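Tyrosine specific protein phosphatase (Trypanosoma cruzi, PDB 4AZ1) probably removes the phosphate group from phosphotyrosine residues of proteins. Local coordinates at residues Val189-Trp194 against Gly198-Ala203; Ile117-Leu122 against Gly234-Ala239; Ile169-Leu174 against Leu206-Thr211; Ile280-Met285 against Lys293-Leu298. All coordinates share one frame; numbering follows the deposited sequence.

Interaction 1 (Val189-Trp194 against Gly198-Ala203); sequences VQYTGW and GIPQSA. With EDO (1,2-ethanediol), chain C; FMT (formic acid), chain G.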
# COMPACT_ATOMS: atom_id res chain seq x y z
N VAL A 189 -15.13 8.73 -7.38
CA VAL A 189 -16.24 8.37 -8.24
C VAL A 189 -15.73 7.25 -9.16
O VAL A 189 -14.76 7.44 -9.89
CB VAL A 189 -16.69 9.58 -9.09
CG1 VAL A 189 -17.94 9.23 -9.91
CG2 VAL A 189 -17.00 10.78 -8.20
N GLN A 190 -16.35 6.08 -9.09
CA GLN A 190 -15.92 4.98 -9.95
C GLN A 190 -16.98 4.71 -11.01
O GLN A 190 -18.16 4.52 -10.71
CB GLN A 190 -15.66 3.70 -9.13
CG GLN A 190 -15.13 2.51 -9.97
CD GLN A 190 -15.03 1.23 -9.16
OE1 GLN A 190 -15.50 1.17 -8.02
NE2 GLN A 190 -14.40 0.20 -9.75
N TYR A 191 -16.54 4.68 -12.27
CA TYR A 191 -17.43 4.38 -13.38
C TYR A 191 -17.04 3.02 -13.94
O TYR A 191 -15.92 2.83 -14.44
CB TYR A 191 -17.29 5.49 -14.44
CG TYR A 191 -18.01 5.21 -15.74
CD1 TYR A 191 -19.27 4.65 -15.75
CD2 TYR A 191 -17.42 5.53 -16.97
CE1 TYR A 191 -19.92 4.39 -16.93
CE2 TYR A 191 -18.07 5.29 -18.16
CZ TYR A 191 -19.33 4.72 -18.14
OH TYR A 191 -20.00 4.47 -19.31
N THR A 192 -17.98 2.07 -13.86
CA THR A 192 -17.72 0.67 -14.21
C THR A 192 -18.47 0.23 -15.47
O THR A 192 -18.57 -0.97 -15.74
CB THR A 192 -18.14 -0.29 -13.07
OG1 THR A 192 -19.53 -0.12 -12.80
CG2 THR A 192 -17.34 -0.03 -11.81
N GLY A 193 -19.00 1.19 -16.23
CA GLY A 193 -19.80 0.85 -17.39
C GLY A 193 -19.07 1.04 -18.71
O GLY A 193 -19.69 1.05 -19.78
N TRP A 194 -17.75 1.20 -18.65
CA TRP A 194 -16.95 1.35 -19.86
C TRP A 194 -15.71 0.43 -19.78
O TRP A 194 -14.67 0.81 -19.22
CB TRP A 194 -16.54 2.82 -20.02
CG TRP A 194 -15.69 3.07 -21.23
CD1 TRP A 194 -15.48 2.22 -22.27
CD2 TRP A 194 -14.93 4.26 -21.52
NE1 TRP A 194 -14.66 2.80 -23.20
CE2 TRP A 194 -14.30 4.05 -22.76
CE3 TRP A 194 -14.74 5.47 -20.85
CZ2 TRP A 194 -13.48 5.01 -23.35
CZ3 TRP A 194 -13.92 6.42 -21.44
CH2 TRP A 194 -13.31 6.18 -22.67
N GLY A 198 -13.53 -1.39 -25.15
CA GLY A 198 -14.90 -1.12 -25.58
C GLY A 198 -15.19 0.38 -25.59
O GLY A 198 -14.27 1.19 -25.51
N ILE A 199 -16.47 0.74 -25.67
CA ILE A 199 -16.91 2.13 -25.55
C ILE A 199 -17.96 2.27 -24.43
O ILE A 199 -18.52 1.26 -23.98
CB ILE A 199 -17.50 2.63 -26.88
CG1 ILE A 199 -18.73 1.81 -27.25
CG2 ILE A 199 -16.44 2.56 -28.00
CD1 ILE A 199 -19.47 2.35 -28.46
N PRO A 200 -18.21 3.50 -23.96
CA PRO A 200 -19.20 3.62 -22.87
C PRO A 200 -20.57 3.09 -23.25
O PRO A 200 -21.03 3.29 -24.39
CB PRO A 200 -19.26 5.13 -22.62
CG PRO A 200 -17.87 5.59 -22.95
CD PRO A 200 -17.47 4.76 -24.15
N GLN A 201 -21.21 2.41 -22.30
CA GLN A 201 -22.53 1.84 -22.51
C GLN A 201 -23.57 2.93 -22.79
O GLN A 201 -24.48 2.73 -23.62
CB GLN A 201 -22.94 0.97 -21.31
CG GLN A 201 -22.20 -0.37 -21.26
CD GLN A 201 -22.25 -1.05 -19.90
OE1 GLN A 201 -23.10 -0.73 -19.06
NE2 GLN A 201 -21.32 -1.98 -19.67
N SER A 202 -23.42 4.07 -22.13
CA SER A 202 -24.26 5.24 -22.44
C SER A 202 -23.50 6.57 -22.34
O SER A 202 -22.68 6.76 -21.44
CB SER A 202 -25.52 5.28 -21.56
OG SER A 202 -25.17 5.51 -20.20
N ALA A 203 -23.81 7.50 -23.25
CA ALA A 203 -23.28 8.86 -23.20
C ALA A 203 -23.49 9.57 -21.85
O ALA A 203 -22.64 10.34 -21.41
CB ALA A 203 -23.87 9.69 -24.33
C1 EDO C . -20.29 6.56 -26.57
O1 EDO C . -21.17 5.44 -26.75
C2 EDO C . -21.03 7.61 -25.77
O2 EDO C . -20.15 8.70 -25.49
C FMT G . -15.56 -3.14 -9.37
O1 FMT G . -14.56 -2.47 -9.59
O2 FMT G . -16.06 -3.92 -10.19
O HOH W 1 -22.44 3.59 -19.14
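The indole NE1 of W194 donates a hydrogen bond to the backbone O of G198, 2.8 Å away at an N-H...O angle of 161°. The acceptor lies in the ring plane at the indole edge, yet the indole nitrogen stands well above the carbonyl plane of G198, so the bond is aimed precisely from the ring and loosely from the oxygen. With CG anti to its backbone N (chi1 179°), W194 turns one ring face to P200. The proline CD sits 3.5 Å from the centroid of the five-membered ring, only 8° off the normal, a CH-pi contact, and P200 CG meets W194 CD2 at 3.5 Å. Beside this CH-pi contact, Q201 N bonds to the O of G193 at 3.2 Å, while Q201 OE1 accepts a hydrogen bond from K168 NZ. A water joins the two segments further on: it lies 2.6 Å from Y191 OH, in the plane of the phenol ring, and accepts from S202 N. The chain thus doubles back on itself, with the tryptophan indole fastened at edge and face. R232 binds the carbonyl O of W194. This doubling back belongs to the WPD loop of classical protein tyrosine phosphatases, with W194 as the tryptophan of that motif.

Interaction 2 (Ile117-Leu122 against Gly234-Ala239); sequences IMVTKL and GTLIGA. With FMT (formic acid), chain G.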
# COMPACT_ATOMS: atom_id res chain seq x y z
N ILE A 117 -11.35 10.27 -9.86
CA ILE A 117 -12.23 9.57 -10.77
C ILE A 117 -11.54 8.32 -11.26
O ILE A 117 -10.41 8.39 -11.76
CB ILE A 117 -12.61 10.44 -11.97
CG1 ILE A 117 -13.38 11.66 -11.48
CG2 ILE A 117 -13.45 9.63 -12.97
CD1 ILE A 117 -13.86 12.54 -12.61
N MET A 118 -12.21 7.18 -11.09
CA MET A 118 -11.69 5.89 -11.47
C MET A 118 -12.56 5.36 -12.60
O MET A 118 -13.77 5.16 -12.42
CB MET A 118 -11.72 4.93 -10.26
CG MET A 118 -11.26 3.53 -10.60
SD MET A 118 -11.33 2.48 -9.14
CE MET A 118 -10.96 0.90 -9.90
N VAL A 119 -11.96 5.14 -13.77
CA VAL A 119 -12.72 4.73 -14.95
C VAL A 119 -12.40 3.29 -15.38
O VAL A 119 -12.03 3.02 -16.52
CB VAL A 119 -12.47 5.72 -16.14
CG1 VAL A 119 -13.47 5.47 -17.23
CG2 VAL A 119 -12.64 7.15 -15.67
N THR A 120 -12.55 2.37 -14.44
CA THR A 120 -12.34 0.96 -14.73
C THR A 120 -12.98 0.16 -13.60
O THR A 120 -13.20 0.70 -12.51
CB THR A 120 -10.81 0.61 -14.80
OG1 THR A 120 -10.64 -0.77 -15.12
CG2 THR A 120 -10.12 0.90 -13.45
N LYS A 121 -13.29 -1.11 -13.86
CA LYS A 121 -13.48 -2.06 -12.76
C LYS A 121 -12.13 -2.55 -12.28
O LYS A 121 -11.11 -2.40 -12.97
CB LYS A 121 -14.32 -3.26 -13.20
CG LYS A 121 -15.73 -2.90 -13.64
CD LYS A 121 -16.56 -4.14 -13.80
CE LYS A 121 -16.96 -4.31 -15.24
NZ LYS A 121 -18.13 -5.23 -15.30
N LEU A 122 -12.14 -3.16 -11.09
CA LEU A 122 -10.95 -3.79 -10.52
C LEU A 122 -10.45 -4.90 -11.43
O LEU A 122 -9.23 -5.07 -11.59
CB LEU A 122 -11.30 -4.39 -9.13
CG LEU A 122 -11.65 -3.35 -8.06
CD1 LEU A 122 -12.26 -4.05 -6.80
CD2 LEU A 122 -10.41 -2.54 -7.69
N GLY A 234 -7.28 9.16 -20.53
CA GLY A 234 -7.04 10.15 -21.58
C GLY A 234 -8.31 10.63 -22.28
O GLY A 234 -8.44 11.82 -22.57
N THR A 235 -9.23 9.71 -22.55
CA THR A 235 -10.50 10.09 -23.17
C THR A 235 -11.31 11.04 -22.29
O THR A 235 -11.86 12.05 -22.76
CB THR A 235 -11.37 8.84 -23.44
OG1 THR A 235 -10.73 8.00 -24.41
CG2 THR A 235 -12.76 9.24 -23.95
N LEU A 236 -11.40 10.70 -21.01
CA LEU A 236 -12.15 11.54 -20.08
C LEU A 236 -11.59 12.96 -20.05
O LEU A 236 -12.35 13.92 -20.12
CB LEU A 236 -12.10 10.95 -18.67
CG LEU A 236 -12.95 11.77 -17.70
CD1 LEU A 236 -14.34 11.95 -18.27
CD2 LEU A 236 -13.04 11.10 -16.35
N ILE A 237 -10.28 13.09 -19.92
CA ILE A 237 -9.65 14.40 -19.83
C ILE A 237 -9.79 15.13 -21.19
O ILE A 237 -10.06 16.33 -21.23
CB ILE A 237 -8.17 14.31 -19.38
CG1 ILE A 237 -8.10 13.74 -17.95
CG2 ILE A 237 -7.50 15.68 -19.41
CD1 ILE A 237 -6.70 13.29 -17.50
N GLY A 238 -9.66 14.38 -22.28
CA GLY A 238 -9.82 14.96 -23.61
C GLY A 238 -11.23 15.47 -23.87
O GLY A 238 -11.42 16.55 -24.45
N ALA A 239 -12.22 14.69 -23.46
CA ALA A 239 -13.61 15.08 -23.62
C ALA A 239 -13.90 16.34 -22.80
O ALA A 239 -14.60 17.25 -23.27
CB ALA A 239 -14.56 13.94 -23.22
C FMT G . -15.56 -3.14 -9.37
O1 FMT G . -14.56 -2.47 -9.59
O2 FMT G . -16.06 -3.92 -10.19
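Apolar contacts alone join I117 and V119 to L236, and one methyl group of the leucine serves both. L236 CD2 lies 3.7 Å from I117 CG2, with I117 CD1 a little farther off, and 4.0 Å from V119 CG2. The isoleucine and leucine side chains cross at about a right angle, whereas V119 meets the same methyl on a slant. L236 reaches out from helix 232-247 because its CG stands anti to the backbone N (chi1 -177°), and it enters between the two residues that strand 115-118 and its continuation turn the same way. L209 and V213 of helix 203-215 touch I117, and L206 and L210 touch L236, so the cluster is buried where two helices meet the sheet.

The polar bonds lie within the segments or run to other groups, not between I117-L122 and G234-A239. Helix 232-247 pairs its backbone groups internally, as in G238 N to G234 O. Beyond the strand, T120 OG1 donates to K121 O at 2.7 Å, in the carbonyl plane and on a lone pair. L122 N binds O1 of a formic acid molecule at 2.9 Å, and Q190 NE2 donates to the same oxygen.

The contact between these segments is thus purely apolar, consistent with burial of methyl groups rather than directional bonds holding the helix against the strand and the residues after it.

Interaction 3 (Ile169-Leu174 against Leu206-Thr211); sequences ITRRYL and LEALLT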
# COMPACT_ATOMS: atom_id res chain seq x y z
N ILE A 169 -22.30 4.11 -11.93
CA ILE A 169 -21.37 4.97 -11.22
C ILE A 169 -21.55 4.74 -9.74
O ILE A 169 -22.68 4.60 -9.25
CB ILE A 169 -21.62 6.47 -11.58
CG1 ILE A 169 -21.04 6.78 -12.97
CG2 ILE A 169 -21.02 7.39 -10.53
CD1 ILE A 169 -21.43 8.17 -13.51
N THR A 170 -20.43 4.65 -9.02
CA THR A 170 -20.48 4.58 -7.55
C THR A 170 -19.75 5.78 -7.00
O THR A 170 -18.64 6.08 -7.45
CB THR A 170 -19.86 3.27 -7.01
OG1 THR A 170 -20.68 2.16 -7.41
CG2 THR A 170 -19.82 3.28 -5.47
N ARG A 171 -20.37 6.47 -6.04
CA ARG A 171 -19.72 7.61 -5.40
C ARG A 171 -19.41 7.26 -3.95
O ARG A 171 -20.30 6.88 -3.19
CB ARG A 171 -20.61 8.85 -5.47
CG ARG A 171 -20.90 9.27 -6.89
CD ARG A 171 -21.50 10.67 -7.03
NE ARG A 171 -21.43 11.04 -8.45
CZ ARG A 171 -22.42 10.87 -9.32
NH1 ARG A 171 -23.59 10.37 -8.93
NH2 ARG A 171 -22.24 11.22 -10.59
N ARG A 172 -18.14 7.40 -3.59
CA ARG A 172 -17.67 7.09 -2.25
C ARG A 172 -17.14 8.36 -1.61
O ARG A 172 -16.27 9.03 -2.17
CB ARG A 172 -16.57 6.01 -2.30
CG ARG A 172 -17.01 4.72 -3.00
CD ARG A 172 -15.93 3.64 -2.97
NE ARG A 172 -16.44 2.37 -3.49
CZ ARG A 172 -16.28 1.95 -4.74
NH1 ARG A 172 -15.62 2.68 -5.63
NH2 ARG A 172 -16.80 0.78 -5.11
N TYR A 173 -17.70 8.72 -0.46
CA TYR A 173 -17.27 9.91 0.25
C TYR A 173 -16.37 9.43 1.38
O TYR A 173 -16.78 8.66 2.25
CB TYR A 173 -18.49 10.73 0.75
CG TYR A 173 -19.42 11.06 -0.40
CD1 TYR A 173 -19.16 12.12 -1.26
CD2 TYR A 173 -20.53 10.27 -0.66
CE1 TYR A 173 -19.99 12.40 -2.34
CE2 TYR A 173 -21.38 10.54 -1.72
CZ TYR A 173 -21.10 11.61 -2.56
OH TYR A 173 -21.93 11.88 -3.62
N LEU A 174 -15.12 9.88 1.34
CA LEU A 174 -14.07 9.27 2.12
C LEU A 174 -13.35 10.29 3.00
O LEU A 174 -13.38 11.51 2.74
CB LEU A 174 -13.08 8.58 1.16
CG LEU A 174 -13.68 7.42 0.36
CD1 LEU A 174 -12.80 7.01 -0.82
CD2 LEU A 174 -13.94 6.21 1.28
N LEU A 206 -20.54 9.50 -18.88
CA LEU A 206 -19.42 10.40 -19.10
C LEU A 206 -19.82 11.83 -18.75
O LEU A 206 -19.09 12.54 -18.06
CB LEU A 206 -18.96 10.30 -20.55
CG LEU A 206 -17.46 10.25 -20.83
CD1 LEU A 206 -16.75 9.41 -19.79
CD2 LEU A 206 -17.22 9.68 -22.21
N GLU A 207 -20.99 12.27 -19.22
CA GLU A 207 -21.49 13.60 -18.87
C GLU A 207 -21.61 13.80 -17.35
O GLU A 207 -21.31 14.88 -16.82
CB GLU A 207 -22.83 13.87 -19.55
CG GLU A 207 -22.73 14.28 -21.03
CD GLU A 207 -22.23 15.72 -21.25
OE1 GLU A 207 -21.86 16.39 -20.25
OE2 GLU A 207 -22.19 16.17 -22.41
N ALA A 208 -22.04 12.75 -16.65
CA ALA A 208 -22.20 12.82 -15.20
C ALA A 208 -20.83 12.97 -14.54
O ALA A 208 -20.66 13.77 -13.61
CB ALA A 208 -22.90 11.57 -14.70
N LEU A 209 -19.86 12.21 -15.02
CA LEU A 209 -18.48 12.35 -14.54
C LEU A 209 -17.97 13.78 -14.73
O LEU A 209 -17.36 14.35 -13.82
CB LEU A 209 -17.56 11.37 -15.25
CG LEU A 209 -17.66 9.88 -14.92
CD1 LEU A 209 -16.52 9.15 -15.60
CD2 LEU A 209 -17.61 9.64 -13.41
N LEU A 210 -18.22 14.35 -15.91
CA LEU A 210 -17.73 15.70 -16.20
C LEU A 210 -18.43 16.74 -15.33
O LEU A 210 -17.85 17.77 -14.99
CB LEU A 210 -17.88 16.02 -17.69
CG LEU A 210 -17.07 15.09 -18.59
CD1 LEU A 210 -17.37 15.37 -20.05
CD2 LEU A 210 -15.59 15.26 -18.32
N THR A 211 -19.69 16.46 -14.97
CA THR A 211 -20.41 17.33 -14.04
C THR A 211 -19.70 17.34 -12.69
O THR A 211 -19.51 18.40 -12.10
CB THR A 211 -21.87 16.90 -13.89
OG1 THR A 211 -22.58 17.23 -15.10
CG2 THR A 211 -22.54 17.61 -12.72
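Helix 203-215 packs on the central mixed sheet of the phosphatase domain, and I169 and R171 of strand 169-177 meet its A208 and L209. The short strand and helix segments run nearly parallel, at 21°, with axes 10.8 Å apart. I169 makes the main approach with the end of its side chain: CD1 lies 3.9 Å from A208 CB and 4.1 Å from L209 CD2, so the methyl bridges two successive helix residues. Its CG1 is anti to the carbonyl carbon (chi1 -77°), which sends CD1 toward the helix and leaves CG2 on the other branch. That second methyl covers the centre of one face of the R171 guanidinium, 3.9 Å above its plane. R171 then brings the edge of the guanidinium to the helix, where NH2 comes within 4.2 Å of A208 CB. The charged end is engaged beyond the contact: NH2 bonds to N212 OD1 on the same helix, and NH1 forms a long, weak ion pair with E164. V189 of the neighbouring strand touches both I169 and L209. The contact passes from buried methyl packing to the partly exposed R171, whose guanidinium edge faces A208 CB while its NH2 bonds to N212.

Interaction 4 (Ile280-Met285 against Lys293-Leu298); sequences IYLTLM and KALVGL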
# COMPACT_ATOMS: atom_id res chain seq x y z
N ILE A 280 -14.10 10.69 -27.85
CA ILE A 280 -14.10 12.15 -27.68
C ILE A 280 -14.99 12.81 -28.74
O ILE A 280 -15.79 13.68 -28.40
CB ILE A 280 -12.69 12.78 -27.68
CG1 ILE A 280 -11.80 12.09 -26.64
CG2 ILE A 280 -12.77 14.30 -27.40
CD1 ILE A 280 -10.32 12.40 -26.81
N TYR A 281 -14.89 12.40 -30.00
CA TYR A 281 -15.81 12.92 -31.02
C TYR A 281 -17.28 12.60 -30.70
O TYR A 281 -18.16 13.43 -30.93
CB TYR A 281 -15.47 12.37 -32.41
CG TYR A 281 -14.34 13.09 -33.12
CD1 TYR A 281 -14.57 14.25 -33.83
CD2 TYR A 281 -13.04 12.59 -33.08
CE1 TYR A 281 -13.54 14.92 -34.49
CE2 TYR A 281 -12.00 13.25 -33.72
CZ TYR A 281 -12.26 14.41 -34.43
OH TYR A 281 -11.23 15.07 -35.08
N LEU A 282 -17.53 11.39 -30.20
CA LEU A 282 -18.90 10.97 -29.86
C LEU A 282 -19.50 11.83 -28.75
O LEU A 282 -20.69 12.17 -28.79
CB LEU A 282 -18.92 9.50 -29.41
CG LEU A 282 -18.47 8.53 -30.50
CD1 LEU A 282 -18.51 7.07 -29.99
CD2 LEU A 282 -19.33 8.71 -31.73
N THR A 283 -18.70 12.19 -27.75
CA THR A 283 -19.23 13.04 -26.68
C THR A 283 -19.56 14.43 -27.23
O THR A 283 -20.53 15.05 -26.81
CB THR A 283 -18.29 13.15 -25.45
OG1 THR A 283 -17.19 14.02 -25.75
CG2 THR A 283 -17.76 11.80 -25.07
N LEU A 284 -18.76 14.91 -28.18
CA LEU A 284 -19.02 16.23 -28.76
C LEU A 284 -20.32 16.18 -29.53
O LEU A 284 -21.18 17.05 -29.38
CB LEU A 284 -17.87 16.68 -29.68
CG LEU A 284 -16.60 17.18 -28.98
CD1 LEU A 284 -15.50 17.40 -29.99
CD2 LEU A 284 -16.85 18.47 -28.18
N MET A 285 -20.48 15.13 -30.33
CA MET A 285 -21.70 14.94 -31.10
C MET A 285 -22.93 14.87 -30.20
O MET A 285 -23.92 15.56 -30.45
CB MET A 285 -21.58 13.71 -31.99
CG MET A 285 -20.50 13.85 -33.07
SD MET A 285 -20.22 12.31 -33.98
CE MET A 285 -21.69 12.29 -35.03
N LYS A 293 -25.62 6.84 -33.36
CA LYS A 293 -26.01 5.43 -33.37
C LYS A 293 -25.34 4.61 -34.48
O LYS A 293 -24.84 3.51 -34.23
CB LYS A 293 -27.54 5.32 -33.44
CG LYS A 293 -28.08 3.90 -33.50
CD LYS A 293 -29.61 3.89 -33.44
CE LYS A 293 -30.14 4.46 -32.13
NZ LYS A 293 -30.46 5.92 -32.22
N ALA A 294 -25.31 5.16 -35.70
CA ALA A 294 -24.63 4.49 -36.81
C ALA A 294 -23.11 4.35 -36.58
O ALA A 294 -22.52 3.34 -36.96
CB ALA A 294 -24.91 5.23 -38.11
N LEU A 295 -22.49 5.37 -35.98
CA LEU A 295 -21.06 5.30 -35.67
C LEU A 295 -20.77 4.27 -34.59
O LEU A 295 -19.86 3.46 -34.73
CB LEU A 295 -20.53 6.66 -35.20
CG LEU A 295 -20.26 7.71 -36.28
CD1 LEU A 295 -19.71 8.98 -35.66
CD2 LEU A 295 -19.27 7.14 -37.29
N VAL A 296 -21.55 4.32 -33.51
CA VAL A 296 -21.51 3.31 -32.45
C VAL A 296 -21.68 1.93 -33.08
O VAL A 296 -20.99 0.98 -32.70
CB VAL A 296 -22.60 3.58 -31.39
CG1 VAL A 296 -22.76 2.41 -30.42
CG2 VAL A 296 -22.29 4.85 -30.62
N GLY A 297 -22.59 1.84 -34.05
CA GLY A 297 -22.81 0.60 -34.78
C GLY A 297 -21.56 0.09 -35.48
O GLY A 297 -21.25 -1.10 -35.41
N LEU A 298 -20.84 0.98 -36.15
CA LEU A 298 -19.59 0.62 -36.81
C LEU A 298 -18.48 0.20 -35.84
O LEU A 298 -17.59 -0.60 -36.19
CB LEU A 298 -19.09 1.78 -37.68
CG LEU A 298 -19.72 1.91 -39.06
CD1 LEU A 298 -19.08 3.06 -39.83
CD2 LEU A 298 -19.54 0.60 -39.80
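No flat group lies between L282 and M285 on one side and L295 and V296 on the other: the ring of Y281 leads away from the contact and stacks on F9, while its OH is bonded by E24 and R20. What remains is an antiparallel helical hairpin, helices 274-288 and 293-299 joined by a short connection, with segment axes 11.3 Å apart and directions at 162°. Most of its contacts converge on one methyl, L295 CD1, which meets L282 CD2 at 4.0 Å and M285 SD at 3.8 Å. L282 comes to it on a slant, M285 at about a right angle. The methionine chain bends at chi3 (75°), which folds CE back beside the same L295 methyl, 3.9 Å away, so that sulfur and terminal methyl both lie against it. On the flank, the other branch of L282 reaches V296, with CD1 4.4 Å from CG2, a loose contact. V14 and Q17 of helix 14-30 also touch L295, and Q17 touches M285, so the N-terminal helix covers this apolar patch. Within helix 274-288, the carbonyl O of I280 takes two donors from the same face of its plane, L284 N at 3.2 Å and T283 OG1 at 3.0 Å.

How the interactions relate
Interactions 1, 2 and 3 share the central sheet, where strands 115-118, 184-191 and 169-177 lie side by side, and their centres are 9 to 11 Å apart. Along the chain, the span closed by interaction 2 encloses that of interaction 3, which in turn encloses interaction 1; interaction 4 follows near the C-terminus. M118 and T170 bond to the backbone of strand 184-191 from its two sides, and L209 packs on I117 and V189. Interaction 4 lies about 17 Å from interaction 2 and 22 Å from interaction 3, centre to centre, but T283 touches A239 and L206, and V296 touches I199. The WPD loop is thus tied to both the sheet and the C-terminal helices.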